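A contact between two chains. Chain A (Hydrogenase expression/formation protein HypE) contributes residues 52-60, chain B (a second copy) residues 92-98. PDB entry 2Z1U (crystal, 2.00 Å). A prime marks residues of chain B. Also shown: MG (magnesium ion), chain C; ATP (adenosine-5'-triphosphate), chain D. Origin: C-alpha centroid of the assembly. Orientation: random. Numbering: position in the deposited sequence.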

# COMPACT_ATOMS: atom_id res chain seq x y z
N ALA A 52 9.00 12.11 1.02
CA ALA A 52 8.47 11.61 -0.24
C ALA A 52 7.76 10.26 0.02
O ALA A 52 8.30 9.40 0.70
CB ALA A 52 9.57 11.46 -1.25
N MET A 53 6.54 10.12 -0.52
CA MET A 53 5.74 8.91 -0.34
C MET A 53 5.21 8.37 -1.68
O MET A 53 4.66 9.12 -2.50
CB MET A 53 4.57 9.19 0.62
CG MET A 53 3.58 8.03 0.80
SD MET A 53 2.11 8.50 1.78
CE MET A 53 1.54 6.90 2.36
N SER A 54 5.38 7.08 -1.90
CA SER A 54 4.93 6.41 -3.13
C SER A 54 4.33 5.04 -2.83
O SER A 54 4.79 4.35 -1.90
CB SER A 54 6.13 6.21 -4.05
OG SER A 54 5.74 5.57 -5.25
N THR A 55 3.32 4.63 -3.59
CA THR A 55 2.81 3.26 -3.48
C THR A 55 2.77 2.58 -4.86
O THR A 55 2.54 3.23 -5.86
CB THR A 55 1.41 3.20 -2.82
OG1 THR A 55 1.13 1.85 -2.44
CG2 THR A 55 0.28 3.69 -3.78
N ASP A 56 2.95 1.27 -4.88
CA ASP A 56 2.80 0.49 -6.12
C ASP A 56 2.37 -0.91 -5.78
O ASP A 56 2.84 -1.49 -4.81
CB ASP A 56 4.14 0.45 -6.91
CG ASP A 56 4.26 1.59 -7.89
OD1 ASP A 56 3.46 1.61 -8.84
OD2 ASP A 56 5.16 2.45 -7.75
N SER A 57 1.45 -1.46 -6.58
CA SER A 57 1.13 -2.87 -6.47
C SER A 57 1.89 -3.62 -7.55
O SER A 57 2.14 -3.07 -8.62
CB SER A 57 -0.36 -3.15 -6.63
OG SER A 57 -1.13 -2.47 -5.67
N TYR A 58 2.21 -4.88 -7.28
CA TYR A 58 3.04 -5.70 -8.16
C TYR A 58 2.24 -6.94 -8.53
O TYR A 58 1.69 -7.62 -7.66
CB TYR A 58 4.39 -6.01 -7.48
CG TYR A 58 5.16 -4.72 -7.25
CD1 TYR A 58 4.94 -3.97 -6.09
CD2 TYR A 58 6.05 -4.22 -8.23
CE1 TYR A 58 5.60 -2.77 -5.88
CE2 TYR A 58 6.72 -2.98 -8.03
CZ TYR A 58 6.49 -2.26 -6.85
OH TYR A 58 7.13 -1.06 -6.57
N THR A 59 2.15 -7.20 -9.83
CA THR A 59 1.22 -8.19 -10.38
C THR A 59 1.94 -9.07 -11.41
O THR A 59 1.31 -9.71 -12.24
CB THR A 59 -0.01 -7.51 -11.06
OG1 THR A 59 0.45 -6.60 -12.06
CG2 THR A 59 -0.87 -6.74 -10.06
N VAL A 60 3.27 -9.10 -11.33
CA VAL A 60 4.09 -9.75 -12.37
C VAL A 60 3.73 -11.23 -12.54
O VAL A 60 3.49 -11.97 -11.57
CB VAL A 60 5.62 -9.55 -12.12
CG1 VAL A 60 6.06 -10.31 -10.88
CG2 VAL A 60 6.47 -9.95 -13.34
N LEU B 92 -3.07 9.62 2.83
CA LEU B 92 -3.21 8.22 2.40
C LEU B 92 -2.63 8.05 0.99
O LEU B 92 -2.62 8.98 0.19
CB LEU B 92 -4.70 7.84 2.37
CG LEU B 92 -5.57 7.62 3.64
CD1 LEU B 92 -6.19 6.24 3.68
CD2 LEU B 92 -4.92 7.95 4.97
N SER B 93 -2.14 6.85 0.71
CA SER B 93 -1.93 6.40 -0.66
C SER B 93 -2.99 5.33 -0.97
O SER B 93 -3.52 4.69 -0.07
CB SER B 93 -0.54 5.80 -0.82
OG SER B 93 -0.39 4.64 -0.01
N CYS B 94 -3.27 5.12 -2.26
CA CYS B 94 -4.17 4.05 -2.69
C CYS B 94 -3.59 3.27 -3.87
O CYS B 94 -3.13 3.85 -4.83
CB CYS B 94 -5.56 4.57 -3.03
SG CYS B 94 -5.57 5.87 -4.24
N GLY B 95 -3.63 1.95 -3.78
CA GLY B 95 -3.16 1.09 -4.83
C GLY B 95 -4.34 0.25 -5.27
O GLY B 95 -4.83 -0.59 -4.51
N PHE B 96 -4.83 0.52 -6.48
CA PHE B 96 -5.94 -0.25 -7.06
C PHE B 96 -5.41 -1.44 -7.83
O PHE B 96 -4.43 -1.30 -8.58
CB PHE B 96 -6.80 0.63 -8.00
CG PHE B 96 -7.77 1.53 -7.27
CD1 PHE B 96 -7.33 2.72 -6.68
CD2 PHE B 96 -9.11 1.18 -7.17
CE1 PHE B 96 -8.23 3.56 -6.01
CE2 PHE B 96 -10.01 2.01 -6.50
CZ PHE B 96 -9.58 3.19 -5.92
N ILE B 97 -6.03 -2.59 -7.63
CA ILE B 97 -5.83 -3.76 -8.50
C ILE B 97 -7.19 -4.10 -9.12
O ILE B 97 -8.14 -4.42 -8.41
CB ILE B 97 -5.22 -4.97 -7.75
CG1 ILE B 97 -3.87 -4.56 -7.13
CG2 ILE B 97 -5.05 -6.17 -8.70
CD1 ILE B 97 -3.30 -5.55 -6.10
N LEU B 98 -7.28 -4.01 -10.44
CA LEU B 98 -8.57 -4.09 -11.11
C LEU B 98 -8.62 -5.17 -12.16
O LEU B 98 -7.62 -5.43 -12.85
CB LEU B 98 -8.91 -2.74 -11.74
CG LEU B 98 -9.00 -1.52 -10.80
CD1 LEU B 98 -8.91 -0.21 -11.59
CD2 LEU B 98 -10.28 -1.59 -9.99
MG MG C . 2.63 2.96 -10.09
PG ATP D . 4.41 2.23 -12.68
O1G ATP D . 3.21 1.92 -11.76
O2G ATP D . 4.09 1.98 -14.12
O3G ATP D . 5.72 1.59 -12.23
PB ATP D . 4.80 4.86 -11.49
O1B ATP D . 4.38 4.09 -10.22
O2B ATP D . 6.07 5.65 -11.44
O3B ATP D . 4.73 3.81 -12.70
PA ATP D . 2.09 5.54 -12.07
O1A ATP D . 1.92 5.40 -13.57
O2A ATP D . 1.64 4.32 -11.31
O3A ATP D . 3.65 5.95 -11.77
O5' ATP D . 1.42 6.85 -11.51
C5' ATP D . 1.43 8.08 -12.25
C4' ATP D . 0.84 9.14 -11.33
O4' ATP D . -0.55 8.82 -11.17
C3' ATP D . 1.46 9.13 -9.95
O3' ATP D . 1.57 10.49 -9.49
C2' ATP D . 0.45 8.38 -9.07
O2' ATP D . 0.48 8.91 -7.74
C1' ATP D . -0.89 8.67 -9.77
N9 ATP D . -1.87 7.56 -9.65
C8 ATP D . -1.87 6.40 -10.31
N7 ATP D . -2.94 5.65 -9.95
C5 ATP D . -3.60 6.36 -9.02
C6 ATP D . -4.82 6.16 -8.20
N6 ATP D . -5.51 5.00 -8.31
N1 ATP D . -5.17 7.13 -7.36
C2 ATP D . -4.49 8.29 -7.22
N3 ATP D . -3.38 8.53 -7.95
C4 ATP D . -2.92 7.61 -8.84
O HOH W 1 -1.18 2.19 -0.87
O HOH W 2 2.22 4.15 -8.57
O HOH W 3 -2.08 -0.63 -7.36

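Two strands, 52-58 of chain A and 92-98 of the second copy, run nearly parallel, their N-to-C directions 17° apart and their axes 6.6 Å apart at closest approach. The CA atoms of Thr55 and Ser93′ lie 6.3 Å apart and those of Ser57 and Gly95′ 6.1 Å, too far for backbone pairing; no direct hydrogen bond crosses, and the strands meet through side chains and water. Alternation along each extended chain sends Met53, Thr55 and Ser57 toward the partner, against Ser93′ and Ile97′, while Ser54, Asp56 and Tyr58 point away.

Thr55 sits at the middle of the contact. Its CB lies 3.6 Å from Ser93′ OG, and its methyl CG2 rests 3.6 Å from Cys94′ O. Water 1 links the two hydroxyls, at 2.8 Å from Thr55 OG1 and 2.7 Å from Ser93′ OG. Met53, extended with all three chi angles t, brings its terminal CE to 3.8 Å from the same Ser93′ OG.

Gly95′ has no side chain; an ideal CB there would point toward chain A and stand a tight 3.1 Å from Ser57 OG. Ser57 OG packs 3.7 Å from Ile97′ CG1 and donates to water 3 at 2.7 Å; that water in turn donates to Phe96′ O, also at 2.7 Å, tying side chain to backbone. Beyond it, Thr59 CG2 and Ile97′ CG2 make a looser apolar contact at 4.4 Å.

Three residues that point away, Asp56, Cys94′ and Phe96′, reach the nucleotide site. Asp56 OD1 binds magnesium at 2.0 Å, and the ion also holds ATP O1G, O1B and O2A, each at 2.1 Å. Water 2, a further magnesium ligand, lies 2.9 Å from Thr55 O, within hydrogen-bonding reach. From chain B, Cys94′ SG approaches ATP N1 at 3.4 Å and Phe96′ CD1 lies 3.3 Å from ATP N6, so both copies touch one ATP.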